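Local atomic coordinates of RNA pseudouridylate synthase domain-containing protein 1 (Homo sapiens, PDB entry 5VBB), a protein that probably binds RNA and converts uridine in it to pseudouridine. Residues Arg111-His116 / Pro143-Leu148; Lys97-Leu102 / Leu166-Gly171. All blocks are in the same frame, centred on the assembly; numbering follows the deposited sequence.

Both contacts are antiparallel strand pairs of one large antiparallel sheet in the pseudouridine synthase domain, their centres about 10 Å apart. Along the chain the order is 97-102, 111-116, 143-148, 166-171, so contact 1 lies between the two halves of contact 2. Strands 96-104 and 111-114 are consecutive, as are 146-156 and 159-168, and the last two are also neighbours in the sheet. There the contacts join: Asp147 O lies 2.8 Å from Lys167 N, a probable hydrogen bond. Helix 175-182 packs against both. Contact 2 is nearer the presumed active site, with the side chain of Tyr99 about 7 Å from that of Asp67, against about 12 Å for Thr146 of contact 1.

Contact 1: residues Arg111-His116 / Pro143-Leu148; sequences RVTISH and PSLTDL
The carboxylate of Asp147 is gripped by two nitrogens of Arg111: NH2 meets OD2 at 2.7 Å and NE meets OD1 at 2.8 Å. The guanidinium offers its NE side, one nitrogen to each oxygen, with both oxygens close to its plane. OD1 uses its syn lone pair, whereas NH2 reaches OD2 on the syn side but 28° out of the carboxylate plane, in keeping with two flat groups turned 34° apart. Arginine suits this place because its chain, with CG anti to the backbone N (chi1 -177°) and extended to NE, is long enough to reach the neighbouring strand.

Behind the salt bridge, strands 111-114 and 146-148 form an antiparallel ladder. Val112 and Leu148 are a hydrogen-bonded pair, as are Ile114 and Thr146, with Val112 N to Leu148 O at 2.8 Å; Thr113 and Asp147 form the non-hydrogen-bonded pair between them. On the face of Val112, Ile114, Thr146 and Leu148, Ile114 and Thr146 pack on helix 175-182, while Leu148 lies on Val164 and Leu166 of strand 159-168. Ile114 CD1 meets Leu148 CD1 at 4.1 Å, and both residues also touch Leu183. Thr146 OG1, buried on this side, is hydrogen-bonded to His179 and Gln175 of that helix. On the other face, Thr113 CG2 presses on Leu145 CD1 at 3.4 Å, tighter than usual for two methyl groups. Beyond the ladder Ser144 CB lies 3.3 Å from His116 O, while its hydroxyl bonds back to Lys142 O.

The two faces thus differ in chemistry: an apolar one, with a threonine hydroxyl satisfied by the helix, and a more exposed one where the paired charges of Arg111 and Asp147 probably offset each other and hold both side chains in place across the strands.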
# COMPACT_ATOMS: atom_id res chain seq x y z
N ARG A 111 5.38 15.49 9.10
CA ARG A 111 5.14 15.19 7.69
C ARG A 111 6.46 15.22 6.95
O ARG A 111 7.31 16.08 7.24
CB ARG A 111 4.18 16.21 7.06
CG ARG A 111 3.81 15.94 5.60
CD ARG A 111 2.79 16.94 5.14
NE ARG A 111 2.10 16.54 3.92
CZ ARG A 111 1.15 17.27 3.33
NH1 ARG A 111 0.77 18.42 3.86
NH2 ARG A 111 0.56 16.83 2.22
N VAL A 112 6.66 14.26 6.06
CA VAL A 112 7.90 14.15 5.28
C VAL A 112 7.55 13.99 3.82
O VAL A 112 6.74 13.12 3.47
CB VAL A 112 8.75 12.94 5.76
CG1 VAL A 112 10.01 12.76 4.93
CG2 VAL A 112 9.09 13.06 7.24
N THR A 113 8.21 14.76 2.96
CA THR A 113 8.10 14.63 1.51
C THR A 113 9.31 13.79 1.14
O THR A 113 10.42 14.16 1.50
CB THR A 113 8.18 16.00 0.84
OG1 THR A 113 7.07 16.77 1.27
CG2 THR A 113 8.12 15.91 -0.65
N ILE A 114 9.12 12.66 0.48
CA ILE A 114 10.23 11.77 0.10
C ILE A 114 10.28 11.83 -1.40
O ILE A 114 9.35 11.36 -2.07
CB ILE A 114 10.07 10.32 0.57
CG1 ILE A 114 9.59 10.26 2.04
CG2 ILE A 114 11.41 9.61 0.37
CD1 ILE A 114 9.10 8.97 2.48
N SER A 115 11.33 12.43 -1.92
CA SER A 115 11.44 12.71 -3.35
C SER A 115 12.61 12.00 -4.03
O SER A 115 12.75 12.17 -5.23
CB SER A 115 11.59 14.21 -3.52
OG SER A 115 12.78 14.68 -2.91
N HIS A 116 13.44 11.22 -3.31
CA HIS A 116 14.59 10.54 -3.92
C HIS A 116 14.10 9.67 -5.05
O HIS A 116 13.13 8.93 -4.87
CB HIS A 116 15.32 9.61 -2.95
CG HIS A 116 15.98 10.27 -1.77
ND1 HIS A 116 16.39 11.59 -1.81
CD2 HIS A 116 16.27 9.75 -0.56
CE1 HIS A 116 16.93 11.83 -0.62
NE2 HIS A 116 16.85 10.75 0.17
N PRO A 143 11.05 9.27 -11.81
CA PRO A 143 10.39 10.22 -10.91
C PRO A 143 9.71 9.60 -9.75
O PRO A 143 8.97 8.62 -9.90
CB PRO A 143 9.33 10.88 -11.79
CG PRO A 143 9.75 10.62 -13.17
CD PRO A 143 10.57 9.42 -13.20
N SER A 144 9.90 10.19 -8.59
CA SER A 144 9.36 9.58 -7.39
C SER A 144 8.95 10.60 -6.39
O SER A 144 9.69 11.55 -6.15
CB SER A 144 10.41 8.65 -6.78
OG SER A 144 10.98 7.75 -7.72
N LEU A 145 7.80 10.39 -5.77
CA LEU A 145 7.33 11.30 -4.73
C LEU A 145 6.34 10.58 -3.82
O LEU A 145 5.27 10.16 -4.28
CB LEU A 145 6.67 12.53 -5.31
CG LEU A 145 6.21 13.61 -4.29
CD1 LEU A 145 7.31 14.05 -3.41
CD2 LEU A 145 5.74 14.78 -4.98
N THR A 146 6.68 10.50 -2.54
CA THR A 146 5.85 9.93 -1.49
C THR A 146 5.69 10.93 -0.38
O THR A 146 6.67 11.42 0.19
CB THR A 146 6.44 8.63 -0.87
OG1 THR A 146 6.61 7.65 -1.86
CG2 THR A 146 5.52 8.05 0.20
N ASP A 147 4.45 11.25 -0.09
CA ASP A 147 4.09 12.11 1.02
C ASP A 147 3.80 11.23 2.24
O ASP A 147 2.93 10.37 2.19
CB ASP A 147 2.89 12.94 0.63
CG ASP A 147 2.38 13.91 1.66
OD1 ASP A 147 3.20 14.43 2.43
OD2 ASP A 147 1.18 14.22 1.62
N LEU A 148 4.51 11.45 3.32
CA LEU A 148 4.38 10.63 4.55
C LEU A 148 3.88 11.53 5.67
O LEU A 148 4.53 12.52 5.99
CB LEU A 148 5.77 10.07 4.91
CG LEU A 148 5.91 9.15 6.14
CD1 LEU A 148 7.12 8.26 6.00
CD2 LEU A 148 6.07 9.94 7.48

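Contact 2: residues Lys97-Leu102 / Leu166-Gly171; sequences KAYLAL and LKPLTG. With GOL (glycerol), chain G; SO4 (sulfate ion), chain C.
Strands 97-102 and 166-168 run antiparallel at 146° in the large sheet of the RluA-type pseudouridine synthase fold, with Tyr99 and Leu166 as a hydrogen-bonded pair: Tyr99 N to Leu166 O is 2.8 Å and Leu166 N to Tyr99 O is 2.7 Å. Leucine suits the buried position opposite Tyr99, for its CD1 reaches Ala101 CB at 3.9 Å and its side chain also packs on Leu176 and Cys180 of helix 175-182. Ala98 CA lies 3.2 Å from Leu166 O, a CA-H...O contact that supplements the backbone pair. With CG anti to the carbonyl carbon (chi1 -62°), the Tyr99 ring lies beside strand 166-168, where CE1 meets Pro168 CG at 3.8 Å, the two side chains crossing at about a right angle. An alanine in place of Tyr99 would probably leave Pro168 without its aromatic partner and open a gap beside Leu176. A glycerol, probably from the crystallisation liquor, places O3 2.8 Å from Tyr99 OH in a weak hydrogen bond. Farther along, Gly171 N donates to O3 of a sulfate ion, which Arg93 and Arg172 also hold. Where the strands part, one water accepts from Lys97 N and donates to Pro168 O at 2.7 Å.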
# COMPACT_ATOMS: atom_id res chain seq x y z
N LYS A 97 -4.35 7.42 -4.45
CA LYS A 97 -4.13 6.28 -3.57
C LYS A 97 -3.47 6.72 -2.30
O LYS A 97 -2.63 7.61 -2.34
CB LYS A 97 -3.17 5.27 -4.22
CG LYS A 97 -3.57 4.70 -5.55
CD LYS A 97 -2.73 3.46 -5.86
CE LYS A 97 -2.93 2.96 -7.27
NZ LYS A 97 -1.93 1.92 -7.65
N ALA A 98 -3.79 6.07 -1.17
CA ALA A 98 -3.11 6.25 0.09
C ALA A 98 -3.02 4.92 0.81
O ALA A 98 -3.85 4.00 0.62
CB ALA A 98 -3.79 7.30 0.97
N TYR A 99 -1.97 4.78 1.60
CA TYR A 99 -1.68 3.55 2.31
C TYR A 99 -1.44 3.85 3.74
O TYR A 99 -1.05 4.96 4.08
CB TYR A 99 -0.37 2.93 1.78
CG TYR A 99 -0.38 2.53 0.33
CD1 TYR A 99 -0.46 3.49 -0.68
CD2 TYR A 99 -0.31 1.19 -0.05
CE1 TYR A 99 -0.53 3.13 -2.01
CE2 TYR A 99 -0.33 0.82 -1.40
CZ TYR A 99 -0.45 1.80 -2.37
OH TYR A 99 -0.40 1.50 -3.69
N LEU A 100 -1.59 2.82 4.58
CA LEU A 100 -1.22 2.87 5.97
C LEU A 100 -0.04 1.96 6.13
O LEU A 100 0.04 0.94 5.43
CB LEU A 100 -2.35 2.36 6.87
CG LEU A 100 -3.61 3.19 6.88
CD1 LEU A 100 -4.71 2.48 7.60
CD2 LEU A 100 -3.37 4.56 7.51
N ALA A 101 0.82 2.24 7.13
CA ALA A 101 1.95 1.38 7.43
C ALA A 101 2.42 1.55 8.83
O ALA A 101 2.20 2.60 9.42
CB ALA A 101 3.11 1.69 6.48
N LEU A 102 3.09 0.50 9.36
CA LEU A 102 3.79 0.55 10.61
C LEU A 102 5.25 0.49 10.20
O LEU A 102 5.65 -0.46 9.56
CB LEU A 102 3.46 -0.58 11.54
CG LEU A 102 2.03 -0.63 12.07
CD1 LEU A 102 1.80 -1.89 12.87
CD2 LEU A 102 1.72 0.57 12.88
N LEU A 166 0.66 7.10 3.97
CA LEU A 166 1.53 7.33 2.82
C LEU A 166 0.73 7.63 1.61
O LEU A 166 -0.16 6.84 1.27
CB LEU A 166 2.40 6.12 2.55
CG LEU A 166 3.33 5.71 3.71
CD1 LEU A 166 3.75 4.30 3.59
CD2 LEU A 166 4.50 6.64 3.82
N LYS A 167 1.00 8.74 0.93
CA LYS A 167 0.30 9.08 -0.30
C LYS A 167 1.33 9.19 -1.41
O LYS A 167 2.08 10.17 -1.47
CB LYS A 167 -0.47 10.38 -0.13
CG LYS A 167 -1.40 10.69 -1.30
CD LYS A 167 -1.95 12.07 -1.19
CE LYS A 167 -2.69 12.47 -2.42
NZ LYS A 167 -3.20 13.85 -2.31
N PRO A 168 1.46 8.17 -2.26
CA PRO A 168 2.39 8.30 -3.38
C PRO A 168 1.78 9.14 -4.49
O PRO A 168 0.60 8.99 -4.77
CB PRO A 168 2.58 6.87 -3.85
CG PRO A 168 1.30 6.14 -3.50
CD PRO A 168 0.67 6.92 -2.34
N LEU A 169 2.57 10.00 -5.11
CA LEU A 169 2.13 10.76 -6.28
C LEU A 169 2.74 10.18 -7.53
O LEU A 169 2.52 10.73 -8.59
CB LEU A 169 2.46 12.24 -6.14
CG LEU A 169 1.71 12.93 -4.98
CD1 LEU A 169 2.11 14.38 -4.85
CD2 LEU A 169 0.20 12.85 -5.18
N THR A 170 3.52 9.10 -7.42
CA THR A 170 4.12 8.40 -8.55
C THR A 170 3.86 6.91 -8.33
O THR A 170 3.42 6.54 -7.25
CB THR A 170 5.57 8.72 -8.70
OG1 THR A 170 6.21 8.41 -7.48
CG2 THR A 170 5.82 10.18 -9.06
N GLY A 171 4.15 6.09 -9.33
CA GLY A 171 3.89 4.67 -9.28
C GLY A 171 5.10 3.78 -9.45
O GLY A 171 5.02 2.78 -10.15
C1 GOL G . 4.15 2.55 -6.07
O1 GOL G . 3.76 1.51 -6.92
C2 GOL G . 3.00 3.48 -5.76
O2 GOL G . 3.52 4.57 -5.03
C3 GOL G . 1.87 2.84 -4.99
O3 GOL G . 0.65 3.47 -5.37
S SO4 C . 4.42 7.50 -12.66
O1 SO4 C . 5.38 8.51 -12.22
O2 SO4 C . 4.65 7.21 -14.05
O3 SO4 C . 4.60 6.27 -11.94
O4 SO4 C . 3.06 7.99 -12.44
O HOH W 1 -2.09 9.14 -4.99